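Local coordinates for protein glycosyl hydrolase (PDB 2X8R) that probably cleaves the beta-1,4 linkages between N-acetylmuramic acid and N-acetylglucosamine in bacterial peptidoglycan, as a family 25 lysozyme, at residues D121-Y126 against P134-T139; F77-G82 against H127-R132; A117-F122 against D141-C146; E35-K40 against G71-K76; T106-G109 against Q114-A117. All blocks are in the same frame, centred on the assembly; numbering follows the deposited sequence.

Interaction 1: residues D121-Y126 against P134-T139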
# COMPACT_ATOMS: atom_id res chain seq x y z
N ASP A 121 -13.25 4.14 -8.02
CA ASP A 121 -14.14 4.50 -6.92
C ASP A 121 -13.40 4.56 -5.56
O ASP A 121 -13.63 5.48 -4.78
CB ASP A 121 -15.31 3.55 -6.86
CG ASP A 121 -16.34 3.79 -8.00
OD1 ASP A 121 -16.17 4.78 -8.74
OD2 ASP A 121 -17.34 3.05 -8.12
N PHE A 122 -12.56 3.55 -5.29
CA PHE A 122 -11.73 3.57 -4.08
C PHE A 122 -10.81 4.80 -4.03
O PHE A 122 -10.80 5.55 -3.04
CB PHE A 122 -10.88 2.29 -3.97
CG PHE A 122 -10.16 2.18 -2.64
CD1 PHE A 122 -8.99 2.90 -2.38
CD2 PHE A 122 -10.72 1.38 -1.63
CE1 PHE A 122 -8.34 2.80 -1.13
CE2 PHE A 122 -10.09 1.26 -0.38
CZ PHE A 122 -8.88 2.02 -0.12
N VAL A 123 -10.03 4.99 -5.08
CA VAL A 123 -9.01 6.04 -5.02
C VAL A 123 -9.63 7.43 -5.01
O VAL A 123 -9.16 8.33 -4.31
CB VAL A 123 -7.86 5.88 -6.07
CG1 VAL A 123 -7.31 4.47 -6.05
CG2 VAL A 123 -8.33 6.26 -7.49
N ASN A 124 -10.73 7.60 -5.73
CA ASN A 124 -11.39 8.91 -5.69
C ASN A 124 -11.96 9.23 -4.32
O ASN A 124 -11.87 10.36 -3.86
CB ASN A 124 -12.47 8.95 -6.75
CG ASN A 124 -11.90 9.02 -8.14
OD1 ASN A 124 -10.72 9.34 -8.32
ND2 ASN A 124 -12.71 8.74 -9.13
N GLU A 125 -12.60 8.24 -3.68
CA GLU A 125 -13.11 8.44 -2.32
C GLU A 125 -11.98 8.80 -1.37
O GLU A 125 -12.12 9.71 -0.51
CB GLU A 125 -13.94 7.24 -1.81
CG GLU A 125 -14.46 7.42 -0.36
CD GLU A 125 -15.51 8.54 -0.19
OE1 GLU A 125 -16.20 8.91 -1.15
OE2 GLU A 125 -15.66 9.03 0.93
N TYR A 126 -10.84 8.10 -1.51
CA TYR A 126 -9.71 8.32 -0.64
C TYR A 126 -9.21 9.76 -0.80
O TYR A 126 -8.97 10.46 0.18
CB TYR A 126 -8.58 7.30 -0.86
CG TYR A 126 -7.57 7.39 0.24
CD1 TYR A 126 -7.67 6.61 1.41
CD2 TYR A 126 -6.52 8.31 0.13
CE1 TYR A 126 -6.71 6.75 2.46
CE2 TYR A 126 -5.59 8.46 1.18
CZ TYR A 126 -5.70 7.67 2.32
OH TYR A 126 -4.83 7.83 3.36
N PRO A 134 -4.25 7.86 -2.85
CA PRO A 134 -3.61 6.74 -2.14
C PRO A 134 -2.54 6.05 -2.99
O PRO A 134 -2.57 6.16 -4.22
CB PRO A 134 -4.76 5.76 -1.93
CG PRO A 134 -5.74 6.06 -3.03
CD PRO A 134 -5.61 7.53 -3.35
N MET A 135 -1.61 5.32 -2.35
CA MET A 135 -0.67 4.48 -3.13
C MET A 135 -1.42 3.24 -3.63
O MET A 135 -2.40 2.83 -2.97
CB MET A 135 0.53 4.07 -2.28
CG MET A 135 1.03 5.28 -1.51
SD MET A 135 2.74 5.04 -0.89
CE MET A 135 2.36 3.91 0.41
N ILE A 136 -1.05 2.73 -4.80
CA ILE A 136 -1.63 1.49 -5.30
C ILE A 136 -0.53 0.44 -5.27
O ILE A 136 0.55 0.63 -5.87
CB ILE A 136 -2.21 1.64 -6.75
CG1 ILE A 136 -3.49 2.53 -6.69
CG2 ILE A 136 -2.44 0.26 -7.42
CD1 ILE A 136 -4.10 2.85 -8.10
N TYR A 137 -0.81 -0.65 -4.55
CA TYR A 137 0.11 -1.80 -4.44
C TYR A 137 -0.43 -2.94 -5.30
O TYR A 137 -1.57 -3.39 -5.11
CB TYR A 137 0.25 -2.26 -2.96
CG TYR A 137 0.90 -3.64 -2.79
CD1 TYR A 137 0.12 -4.78 -2.69
CD2 TYR A 137 2.28 -3.77 -2.72
CE1 TYR A 137 0.68 -6.03 -2.53
CE2 TYR A 137 2.88 -5.01 -2.54
CZ TYR A 137 2.06 -6.15 -2.45
OH TYR A 137 2.60 -7.41 -2.26
N THR A 138 0.41 -3.43 -6.22
CA THR A 138 -0.03 -4.53 -7.08
C THR A 138 1.20 -5.18 -7.72
O THR A 138 2.33 -4.84 -7.36
CB THR A 138 -1.03 -3.99 -8.13
OG1 THR A 138 -1.72 -5.09 -8.78
CG2 THR A 138 -0.30 -3.13 -9.17
N THR A 139 0.96 -6.18 -8.57
CA THR A 139 2.02 -6.68 -9.42
C THR A 139 1.71 -6.31 -10.85
O THR A 139 0.55 -6.10 -11.21
CB THR A 139 2.21 -8.22 -9.34
OG1 THR A 139 1.05 -8.88 -9.85
CG2 THR A 139 2.45 -8.68 -7.87
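P134 meets the helix at V123 and Y126 before the strand proper begins, and it carries most of the contact; the CA atoms of V123 and P134 lie 6.2 Å apart. The proline ring is wedged between the two side chains. Its CG lies nearest the valine, 3.7 Å from V123 CB and also near V123 CG1, with the two side chains crossing at about a right angle. Its CB sits over one face of the Y126 ring, 4.1 Å from the ring centroid and 27° off the ring normal, a CH-pi contact, while P134 CD approaches Y126 CD2 at 3.7 Å. The tyrosine can lie along the proline because its CG stands anti to the backbone N (chi1 -169°). Its hydroxyl continues past the contact to hydrogen bonds with G83 O and G94 N, which tie down the far end of the ring. M135, next in line, turns from the helix to M95 and V160. I136 then renews the contact through the end of its chain, with CD1 4.1 Å from V123 CG1. Beyond it the strand leaves the helix behind, and T139 caps the following helix by accepting a bond from W142 N. A helix packed on the strand it leads into illustrates the beta-alpha-beta unit, here strand 95-97, helix 112-130 and strand 135-138, from which TIM-barrel-like folds such as that of family 25 are built.

Interaction 2: residues F77-G82 against H127-R132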
# COMPACT_ATOMS: atom_id res chain seq x y z
N PHE A 77 -14.39 2.57 4.87
CA PHE A 77 -14.12 1.69 5.99
C PHE A 77 -12.65 1.81 6.41
O PHE A 77 -12.33 1.96 7.61
CB PHE A 77 -14.49 0.25 5.62
CG PHE A 77 -14.16 -0.77 6.68
CD1 PHE A 77 -14.69 -0.67 7.98
CD2 PHE A 77 -13.36 -1.86 6.35
CE1 PHE A 77 -14.38 -1.65 8.97
CE2 PHE A 77 -13.06 -2.85 7.31
CZ PHE A 77 -13.57 -2.75 8.63
N PHE A 78 -11.77 1.75 5.41
CA PHE A 78 -10.32 1.95 5.63
C PHE A 78 -10.04 3.28 6.36
O PHE A 78 -9.28 3.34 7.35
CB PHE A 78 -9.63 1.84 4.26
CG PHE A 78 -8.15 2.14 4.24
CD1 PHE A 78 -7.25 1.47 5.08
CD2 PHE A 78 -7.65 3.03 3.27
CE1 PHE A 78 -5.85 1.72 4.99
CE2 PHE A 78 -6.28 3.28 3.14
CZ PHE A 78 -5.37 2.60 3.98
N LEU A 79 -10.65 4.36 5.86
CA LEU A 79 -10.45 5.70 6.43
C LEU A 79 -10.85 5.83 7.89
O LEU A 79 -10.24 6.63 8.64
CB LEU A 79 -11.22 6.75 5.61
CG LEU A 79 -10.54 7.02 4.27
CD1 LEU A 79 -11.52 7.62 3.31
CD2 LEU A 79 -9.37 7.96 4.53
N LYS A 80 -11.85 5.06 8.30
CA LYS A 80 -12.32 5.13 9.70
C LYS A 80 -11.50 4.23 10.64
O LYS A 80 -11.73 4.20 11.85
CB LYS A 80 -13.77 4.67 9.75
CG LYS A 80 -14.76 5.69 9.23
CD LYS A 80 -16.12 4.99 9.21
CE LYS A 80 -17.23 5.88 8.69
NZ LYS A 80 -17.06 6.15 7.21
N ASN A 81 -10.57 3.44 10.08
CA ASN A 81 -9.97 2.38 10.86
C ASN A 81 -8.47 2.32 10.61
O ASN A 81 -7.89 1.26 10.67
CB ASN A 81 -10.66 1.04 10.56
CG ASN A 81 -12.04 0.96 11.17
OD1 ASN A 81 -12.17 0.81 12.40
ND2 ASN A 81 -13.09 1.15 10.36
N GLY A 82 -7.84 3.45 10.35
CA GLY A 82 -6.37 3.43 10.32
C GLY A 82 -5.78 3.94 9.03
O GLY A 82 -4.56 4.19 8.93
N HIS A 127 -9.13 10.21 -2.04
CA HIS A 127 -8.65 11.56 -2.34
C HIS A 127 -9.64 12.61 -1.85
O HIS A 127 -9.23 13.65 -1.33
CB HIS A 127 -8.33 11.67 -3.84
CG HIS A 127 -7.95 13.06 -4.27
ND1 HIS A 127 -6.67 13.55 -4.15
CD2 HIS A 127 -8.70 14.09 -4.74
CE1 HIS A 127 -6.63 14.81 -4.56
NE2 HIS A 127 -7.85 15.16 -4.91
N HIS A 128 -10.94 12.31 -1.99
CA HIS A 128 -12.00 13.23 -1.55
C HIS A 128 -11.87 13.49 -0.06
O HIS A 128 -11.98 14.64 0.41
CB HIS A 128 -13.40 12.65 -1.88
CG HIS A 128 -14.54 13.58 -1.60
ND1 HIS A 128 -15.10 14.41 -2.56
CD2 HIS A 128 -15.22 13.83 -0.45
CE1 HIS A 128 -16.08 15.11 -2.02
NE2 HIS A 128 -16.16 14.79 -0.74
N ALA A 129 -11.62 12.42 0.70
CA ALA A 129 -11.60 12.47 2.13
C ALA A 129 -10.32 13.11 2.66
O ALA A 129 -10.36 13.78 3.70
CB ALA A 129 -11.70 11.08 2.70
N THR A 130 -9.19 12.87 2.00
CA THR A 130 -7.89 13.23 2.59
C THR A 130 -7.08 14.31 1.90
O THR A 130 -6.12 14.83 2.50
CB THR A 130 -6.91 12.02 2.66
OG1 THR A 130 -6.53 11.64 1.32
CG2 THR A 130 -7.47 10.82 3.49
N SER A 131 -7.45 14.58 0.64
CA SER A 131 -6.72 15.44 -0.31
C SER A 131 -5.49 14.77 -0.93
O SER A 131 -4.77 15.38 -1.76
CB SER A 131 -6.37 16.83 0.26
OG SER A 131 -5.22 16.80 1.09
N ARG A 132 -5.28 13.50 -0.57
CA ARG A 132 -4.16 12.71 -1.12
C ARG A 132 -4.67 11.57 -1.98
O ARG A 132 -5.70 10.93 -1.64
CB ARG A 132 -3.31 12.15 0.04
CG ARG A 132 -2.52 13.23 0.86
CD ARG A 132 -1.67 14.17 -0.01
NE ARG A 132 -0.70 13.35 -0.72
CZ ARG A 132 0.41 12.86 -0.20
NH1 ARG A 132 0.77 13.14 1.05
NH2 ARG A 132 1.15 12.05 -0.94
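Two helices of the outer layer of the barrel, 71-79 and 112-130, meet near their C-terminal ends, where L79 reaches toward A129 and T130. The leucine divides its tip between them: L79 CD1 touches A129 CB at 3.5 Å, and L79 CD2 lies 3.6 Å from T130 CG2. With CG anti to the carbonyl carbon (chi1 -74°), the forked end projects across to the second helix while the backbones stay well apart, the nearest CA atoms, of L79 and A129, being 8.1 Å from each other. Every touch here is between methyl groups. T130 shows how a residue with two characters can serve two purposes at a helix end, since its methyl faces the leucine while its hydroxyl works for its own chain. T130 OG1 accepts from R132 N at 2.9 Å, which makes an ST turn, and is also hydrogen-bonded to Y126 O one turn back in the helix. The methyl is thus held in place by a polar group gripped on its other branch. At S131 phi becomes positive and the helix is left, although S131 N still bonds to H127 O at 2.8 Å. On the other partner, the chain around its C-terminal end is tied back by N81, whose ND2 donates to F77 O at 3.0 Å with an N-H...O angle of 162°. The acceptor lies close to the plane of the N81 amide, and the other end of that amide, OD1, takes a bond from K40 NZ.

Interaction 3: residues A117-F122 against D141-C146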
# COMPACT_ATOMS: atom_id res chain seq x y z
N ALA A 117 -13.38 0.47 -12.69
CA ALA A 117 -14.35 1.33 -12.03
C ALA A 117 -14.25 1.23 -10.50
O ALA A 117 -14.30 2.25 -9.78
CB ALA A 117 -15.80 0.95 -12.50
N TRP A 118 -14.09 -0.01 -10.03
CA TRP A 118 -13.96 -0.27 -8.58
C TRP A 118 -12.73 0.48 -8.04
O TRP A 118 -12.84 1.22 -7.06
CB TRP A 118 -13.84 -1.77 -8.29
CG TRP A 118 -13.98 -2.10 -6.84
CD1 TRP A 118 -15.11 -2.57 -6.22
CD2 TRP A 118 -12.97 -2.05 -5.83
NE1 TRP A 118 -14.88 -2.74 -4.86
CE2 TRP A 118 -13.56 -2.45 -4.61
CE3 TRP A 118 -11.61 -1.69 -5.83
CZ2 TRP A 118 -12.85 -2.49 -3.39
CZ3 TRP A 118 -10.87 -1.72 -4.61
CH2 TRP A 118 -11.50 -2.13 -3.41
N ILE A 119 -11.59 0.33 -8.71
CA ILE A 119 -10.35 0.99 -8.24
C ILE A 119 -10.47 2.51 -8.33
O ILE A 119 -10.07 3.23 -7.39
CB ILE A 119 -9.07 0.46 -8.99
CG1 ILE A 119 -8.93 -1.05 -8.84
CG2 ILE A 119 -7.76 1.14 -8.47
CD1 ILE A 119 -8.01 -1.67 -9.91
N HIS A 120 -11.04 3.03 -9.42
CA HIS A 120 -11.32 4.46 -9.48
C HIS A 120 -12.21 4.91 -8.31
O HIS A 120 -11.93 5.93 -7.64
CB HIS A 120 -11.93 4.83 -10.83
CG HIS A 120 -10.92 5.18 -11.88
ND1 HIS A 120 -10.86 4.55 -13.10
CD2 HIS A 120 -9.93 6.11 -11.90
CE1 HIS A 120 -9.90 5.09 -13.83
NE2 HIS A 120 -9.31 6.03 -13.12
N ASP A 121 -13.25 4.14 -8.02
CA ASP A 121 -14.14 4.50 -6.92
C ASP A 121 -13.40 4.56 -5.56
O ASP A 121 -13.63 5.48 -4.78
CB ASP A 121 -15.31 3.55 -6.86
CG ASP A 121 -16.34 3.79 -8.00
OD1 ASP A 121 -16.17 4.78 -8.74
OD2 ASP A 121 -17.34 3.05 -8.12
N PHE A 122 -12.56 3.55 -5.29
CA PHE A 122 -11.73 3.57 -4.08
C PHE A 122 -10.81 4.80 -4.03
O PHE A 122 -10.80 5.55 -3.04
CB PHE A 122 -10.88 2.29 -3.97
CG PHE A 122 -10.16 2.18 -2.64
CD1 PHE A 122 -8.99 2.90 -2.38
CD2 PHE A 122 -10.72 1.38 -1.63
CE1 PHE A 122 -8.34 2.80 -1.13
CE2 PHE A 122 -10.09 1.26 -0.38
CZ PHE A 122 -8.88 2.02 -0.12
N ASP A 141 1.77 -8.35 -13.35
CA ASP A 141 0.99 -9.49 -13.83
C ASP A 141 -0.48 -9.31 -13.46
O ASP A 141 -1.37 -9.48 -14.31
CB ASP A 141 1.50 -10.80 -13.19
CG ASP A 141 0.51 -11.92 -13.40
OD1 ASP A 141 0.54 -12.49 -14.50
OD2 ASP A 141 -0.32 -12.17 -12.49
N TRP A 142 -0.74 -8.97 -12.19
CA TRP A 142 -2.12 -8.82 -11.77
C TRP A 142 -2.80 -7.64 -12.49
O TRP A 142 -3.91 -7.77 -13.01
CB TRP A 142 -2.17 -8.63 -10.25
CG TRP A 142 -3.65 -8.71 -9.77
CD1 TRP A 142 -4.30 -9.79 -9.29
CD2 TRP A 142 -4.60 -7.62 -9.75
NE1 TRP A 142 -5.61 -9.46 -8.95
CE2 TRP A 142 -5.82 -8.14 -9.26
CE3 TRP A 142 -4.54 -6.27 -10.13
CZ2 TRP A 142 -6.99 -7.34 -9.10
CZ3 TRP A 142 -5.68 -5.47 -10.01
CH2 TRP A 142 -6.90 -6.01 -9.50
N TRP A 143 -2.11 -6.50 -12.56
CA TRP A 143 -2.64 -5.32 -13.21
C TRP A 143 -2.99 -5.61 -14.67
O TRP A 143 -4.04 -5.18 -15.17
CB TRP A 143 -1.65 -4.16 -13.12
CG TRP A 143 -2.29 -2.84 -13.37
CD1 TRP A 143 -2.24 -2.11 -14.53
CD2 TRP A 143 -3.12 -2.11 -12.46
NE1 TRP A 143 -2.99 -0.94 -14.39
CE2 TRP A 143 -3.51 -0.90 -13.13
CE3 TRP A 143 -3.54 -2.32 -11.14
CZ2 TRP A 143 -4.33 0.07 -12.52
CZ3 TRP A 143 -4.34 -1.33 -10.53
CH2 TRP A 143 -4.73 -0.16 -11.23
N ASN A 144 -2.12 -6.39 -15.32
CA ASN A 144 -2.40 -6.75 -16.69
C ASN A 144 -3.63 -7.65 -16.77
O ASN A 144 -4.56 -7.35 -17.56
CB ASN A 144 -1.19 -7.45 -17.30
CG ASN A 144 -1.42 -7.75 -18.76
OD1 ASN A 144 -1.58 -6.83 -19.56
ND2 ASN A 144 -1.50 -9.06 -19.10
N ARG A 145 -3.67 -8.69 -15.94
CA ARG A 145 -4.78 -9.66 -16.04
C ARG A 145 -6.11 -9.05 -15.64
O ARG A 145 -7.13 -9.28 -16.32
CB ARG A 145 -4.54 -10.91 -15.21
CG ARG A 145 -5.73 -11.92 -15.22
CD ARG A 145 -5.39 -13.17 -14.42
NE ARG A 145 -4.15 -13.76 -14.93
CZ ARG A 145 -2.95 -13.68 -14.35
NH1 ARG A 145 -2.79 -13.06 -13.18
NH2 ARG A 145 -1.90 -14.25 -14.95
N CYS A 146 -6.12 -8.29 -14.55
CA CYS A 146 -7.41 -7.92 -13.98
C CYS A 146 -7.94 -6.55 -14.39
O CYS A 146 -9.11 -6.26 -14.15
CB CYS A 146 -7.37 -8.06 -12.46
SG CYS A 146 -7.11 -9.77 -11.89
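The helical segments 117-122 and 141-146 stay far apart, their nearest CA atoms, those of I119 and C146, being 11.0 Å from each other, so the gap is bridged by long side chains. I119 spans it with the tip of its longer branch. Its CD1 lies 3.7 Å from W143 CZ3 and almost as near W143 CH2, meeting the CZ3-CH2 side of the six-membered ring obliquely. The same methyl comes near the plane of W142 at the edge of that ring, 4.5 Å from W142 CZ3. The isoleucine chain is set for this reach: CG1 stands anti to the carbonyl carbon (chi1 -57°), and CD1 extends onward from it. In barrel terms the two helices flank strand 135-138 in the sequence, one leading into it and the other following it, and the strand supplies the floor of the contact, since I136 touches both I119 and W143. The indoles are held from several sides. Within its own helix W142 has C146 CB 3.4 Å above the plane of its ring, toward the rim, and it packs edge-to-face with Y100. W143 meets F153 and W176 edge-to-face and bonds through NE1 to A150 O. One turn apart in helix 140-147, R145 NH1 and D141 OD2 form a salt bridge of 2.7 Å, which the arginine enters on the syn side of the carboxylate oxygen, 26° out of its plane; D141 OD2 also bonds to Y100 OH. C146 is joined by a disulfide to C107, in the loop preceding helix 112-130.

Interaction 4: residues E35-K40 against G71-K76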
# COMPACT_ATOMS: atom_id res chain seq x y z
N GLU A 35 -9.54 -5.03 5.75
CA GLU A 35 -9.75 -5.88 4.61
C GLU A 35 -11.25 -5.94 4.34
O GLU A 35 -12.05 -6.11 5.27
CB GLU A 35 -9.19 -7.30 4.87
CG GLU A 35 -9.58 -8.32 3.76
CD GLU A 35 -8.88 -9.68 3.88
OE1 GLU A 35 -7.88 -9.80 4.59
OE2 GLU A 35 -9.32 -10.64 3.20
N GLY A 36 -11.64 -5.83 3.07
CA GLY A 36 -13.07 -5.91 2.72
C GLY A 36 -13.90 -4.88 3.45
O GLY A 36 -13.48 -3.71 3.59
N THR A 37 -15.10 -5.28 3.90
CA THR A 37 -16.02 -4.28 4.48
C THR A 37 -16.12 -4.31 6.00
O THR A 37 -16.60 -3.34 6.59
CB THR A 37 -17.44 -4.44 3.94
OG1 THR A 37 -17.90 -5.75 4.27
CG2 THR A 37 -17.43 -4.24 2.41
N THR A 38 -15.69 -5.40 6.64
CA THR A 38 -15.83 -5.52 8.09
C THR A 38 -14.58 -5.98 8.85
O THR A 38 -14.61 -6.01 10.07
CB THR A 38 -17.00 -6.43 8.49
OG1 THR A 38 -16.74 -7.77 8.08
CG2 THR A 38 -18.27 -5.91 7.86
N TYR A 39 -13.53 -6.40 8.14
CA TYR A 39 -12.40 -6.98 8.85
C TYR A 39 -11.43 -5.87 9.29
O TYR A 39 -10.93 -5.12 8.43
CB TYR A 39 -11.74 -8.01 7.91
CG TYR A 39 -10.51 -8.68 8.47
CD1 TYR A 39 -9.29 -7.98 8.59
CD2 TYR A 39 -10.55 -10.02 8.86
CE1 TYR A 39 -8.17 -8.58 9.15
CE2 TYR A 39 -9.40 -10.65 9.39
CZ TYR A 39 -8.24 -9.93 9.51
OH TYR A 39 -7.13 -10.56 10.02
N LYS A 40 -11.15 -5.78 10.60
CA LYS A 40 -10.16 -4.82 11.14
C LYS A 40 -8.97 -5.66 11.54
O LYS A 40 -9.14 -6.62 12.33
CB LYS A 40 -10.69 -4.02 12.37
CG LYS A 40 -11.86 -3.08 12.01
CD LYS A 40 -12.54 -2.40 13.23
CE LYS A 40 -13.93 -1.84 12.85
NZ LYS A 40 -14.39 -0.72 13.74
N GLY A 71 -15.97 0.30 -4.43
CA GLY A 71 -14.64 0.85 -4.04
C GLY A 71 -14.78 1.93 -2.96
O GLY A 71 -14.00 1.97 -1.99
N SER A 72 -15.80 2.77 -3.09
CA SER A 72 -16.03 3.84 -2.12
C SER A 72 -16.35 3.29 -0.73
O SER A 72 -15.84 3.80 0.29
CB SER A 72 -17.22 4.69 -2.63
OG SER A 72 -17.68 5.53 -1.57
N THR A 73 -17.17 2.23 -0.67
CA THR A 73 -17.46 1.63 0.66
C THR A 73 -16.18 1.21 1.40
O THR A 73 -16.01 1.51 2.61
CB THR A 73 -18.39 0.45 0.51
OG1 THR A 73 -19.66 0.95 0.06
CG2 THR A 73 -18.57 -0.28 1.88
N GLN A 74 -15.31 0.52 0.67
CA GLN A 74 -14.07 0.03 1.26
C GLN A 74 -13.11 1.15 1.62
O GLN A 74 -12.46 1.07 2.68
CB GLN A 74 -13.44 -1.05 0.39
CG GLN A 74 -14.20 -2.35 0.69
CD GLN A 74 -13.73 -3.53 -0.10
OE1 GLN A 74 -12.56 -3.84 -0.12
NE2 GLN A 74 -14.69 -4.24 -0.71
N ALA A 75 -13.02 2.18 0.78
CA ALA A 75 -12.29 3.40 1.13
C ALA A 75 -12.78 4.01 2.45
O ALA A 75 -11.97 4.39 3.30
CB ALA A 75 -12.32 4.43 0.00
N LYS A 76 -14.11 4.14 2.60
CA LYS A 76 -14.65 4.74 3.79
C LYS A 76 -14.33 3.89 5.01
O LYS A 76 -14.03 4.44 6.07
CB LYS A 76 -16.17 4.87 3.68
CG LYS A 76 -16.56 5.99 2.69
CD LYS A 76 -18.05 6.14 2.58
CE LYS A 76 -18.40 7.55 2.05
NZ LYS A 76 -19.73 7.65 1.38
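Q74 lies along G36 with the length of its side chain, so that what it offers the neighbouring loop is chiefly carbon. Its CG stands 3.3 Å from G36 O, and farther out Q74 CD comes within 3.7 Å of G36 CA. A chain extended at chi2 (179°) carries the amide past the glycine to partners beyond: Q74 NE2 is bonded to S69 OG and R65 O, and Q74 OE1 to H62 NE2. Both ends of the amide are therefore engaged away from the loop it brushes, and its rotation is fixed. T37 crosses this chain at a slant. Its methyl, CG2, is 4.1 Å from Q74 CG and lies beside the methyl of T73, T37 CG2 to T73 CG2 being 4.2 Å. T73 keeps its hydroxyl for T70 OG1. The contact thus sets the turn between strands 26-35 and 39-40 against the first turns of helix 71-79, a helix that also packs on W118 (at Q74) and E125 (at S72, A75 and K76) of helix 112-130. Its chemistry probably carries a cost: G36 O is buried against the glutamine methylene and the ring of F77 without any hydrogen-bonding partner in the model, a polar atom enclosed largely by carbon.

Interaction 5: residues T106-G109 against Q114-A117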
# COMPACT_ATOMS: atom_id res chain seq x y z
N THR A 106 -10.47 -15.88 -9.69
CA THR A 106 -9.62 -14.93 -10.44
C THR A 106 -10.28 -13.56 -10.73
O THR A 106 -11.44 -13.47 -11.18
CB THR A 106 -8.90 -15.60 -11.67
OG1 THR A 106 -8.61 -14.63 -12.69
CG2 THR A 106 -9.71 -16.73 -12.23
N CYS A 107 -9.52 -12.51 -10.42
CA CYS A 107 -9.97 -11.10 -10.49
C CYS A 107 -11.27 -10.80 -9.70
O CYS A 107 -11.98 -9.86 -10.05
CB CYS A 107 -10.08 -10.64 -11.97
SG CYS A 107 -8.52 -10.86 -12.91
N TYR A 108 -11.59 -11.64 -8.70
CA TYR A 108 -12.76 -11.40 -7.83
C TYR A 108 -14.08 -11.49 -8.63
O TYR A 108 -15.11 -10.96 -8.21
CB TYR A 108 -12.64 -10.03 -7.10
CG TYR A 108 -11.38 -9.91 -6.24
CD1 TYR A 108 -11.37 -10.29 -4.91
CD2 TYR A 108 -10.19 -9.37 -6.78
CE1 TYR A 108 -10.19 -10.18 -4.13
CE2 TYR A 108 -9.03 -9.26 -6.03
CZ TYR A 108 -9.02 -9.66 -4.71
OH TYR A 108 -7.88 -9.55 -3.95
N GLY A 109 -14.01 -12.07 -9.82
CA GLY A 109 -15.20 -12.25 -10.67
C GLY A 109 -15.58 -10.99 -11.43
O GLY A 109 -16.63 -10.94 -12.10
N GLN A 114 -15.25 -3.40 -14.91
CA GLN A 114 -15.73 -3.37 -13.51
C GLN A 114 -14.61 -3.10 -12.52
O GLN A 114 -14.80 -2.38 -11.53
CB GLN A 114 -16.47 -4.65 -13.13
CG GLN A 114 -17.79 -4.76 -13.84
CD GLN A 114 -18.43 -6.09 -13.64
OE1 GLN A 114 -17.76 -7.13 -13.67
NE2 GLN A 114 -19.75 -6.10 -13.42
N MET A 115 -13.47 -3.74 -12.76
CA MET A 115 -12.34 -3.61 -11.84
C MET A 115 -11.77 -2.20 -11.93
O MET A 115 -11.49 -1.56 -10.91
CB MET A 115 -11.29 -4.65 -12.16
CG MET A 115 -10.11 -4.68 -11.18
SD MET A 115 -10.59 -5.00 -9.48
CE MET A 115 -10.91 -6.75 -9.61
N VAL A 116 -11.64 -1.68 -13.16
CA VAL A 116 -11.13 -0.31 -13.29
C VAL A 116 -12.07 0.68 -12.56
O VAL A 116 -11.61 1.58 -11.83
CB VAL A 116 -10.87 0.01 -14.76
CG1 VAL A 116 -10.66 1.53 -14.99
CG2 VAL A 116 -9.67 -0.87 -15.26
N ALA A 117 -13.38 0.47 -12.69
CA ALA A 117 -14.35 1.33 -12.03
C ALA A 117 -14.25 1.23 -10.50
O ALA A 117 -14.30 2.25 -9.78
CB ALA A 117 -15.80 0.95 -12.50
O HOH W 1 -17.96 -9.74 -14.60
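M115, the residue most covered here, extends from the first turns of helix 112-130 to C107 and Y108 in the long loop that links strand 95-97 to that helix, a beta-to-alpha connection of the barrel. CG lies anti to the backbone N (chi1 -175°), after which the chain bends at chi2 and again at chi3, delivering CE to the loop. That methyl rests 3.3 Å from C107 O and 3.9 Å from Y108 CD2, approaching the tyrosine ring obliquely. The loop presents this surface through a left-handed turn: C107, Y108 and G109 all have positive phi, and G109 N bonds back to T106 O at 3.2 Å. Both loop partners are anchored elsewhere. C107 forms the disulfide to C146 of helix 140-147, whose W142 also packs on M115. Y108 OH is hydrogen-bonded to the backbone oxygen of E99, the glutamate of the D-X-E sequence D97-I98-E99. At the exposed margin the link changes from apolar to polar. Q114 OE1, already bonded to S111 N, does not touch G109 directly; one water donates both to Q114 OE1 at 2.8 Å and to G109 O at 3.1 Å.

Overall arrangement
Helix 112-130 is the common thread of four of the five contacts, and chemistry changes along it. Interaction 1 and interaction 3 are buried and wholly apolar across their interfaces, joined through I136 and I119, and they set the helix on the strand that follows it and beside the next helix. Interaction 2, at the far end, is a small methyl contact at the surface. Interaction 5, partly buried, mixes a thioether methyl with a water bridge and is locked to interaction 3 by the C107-C146 disulfide. Interaction 4 lies on helix 71-79, as does half of interaction 2, and reaches interactions 1 and 3 through F122, which packs on A75; it alone buries an unpartnered carbonyl.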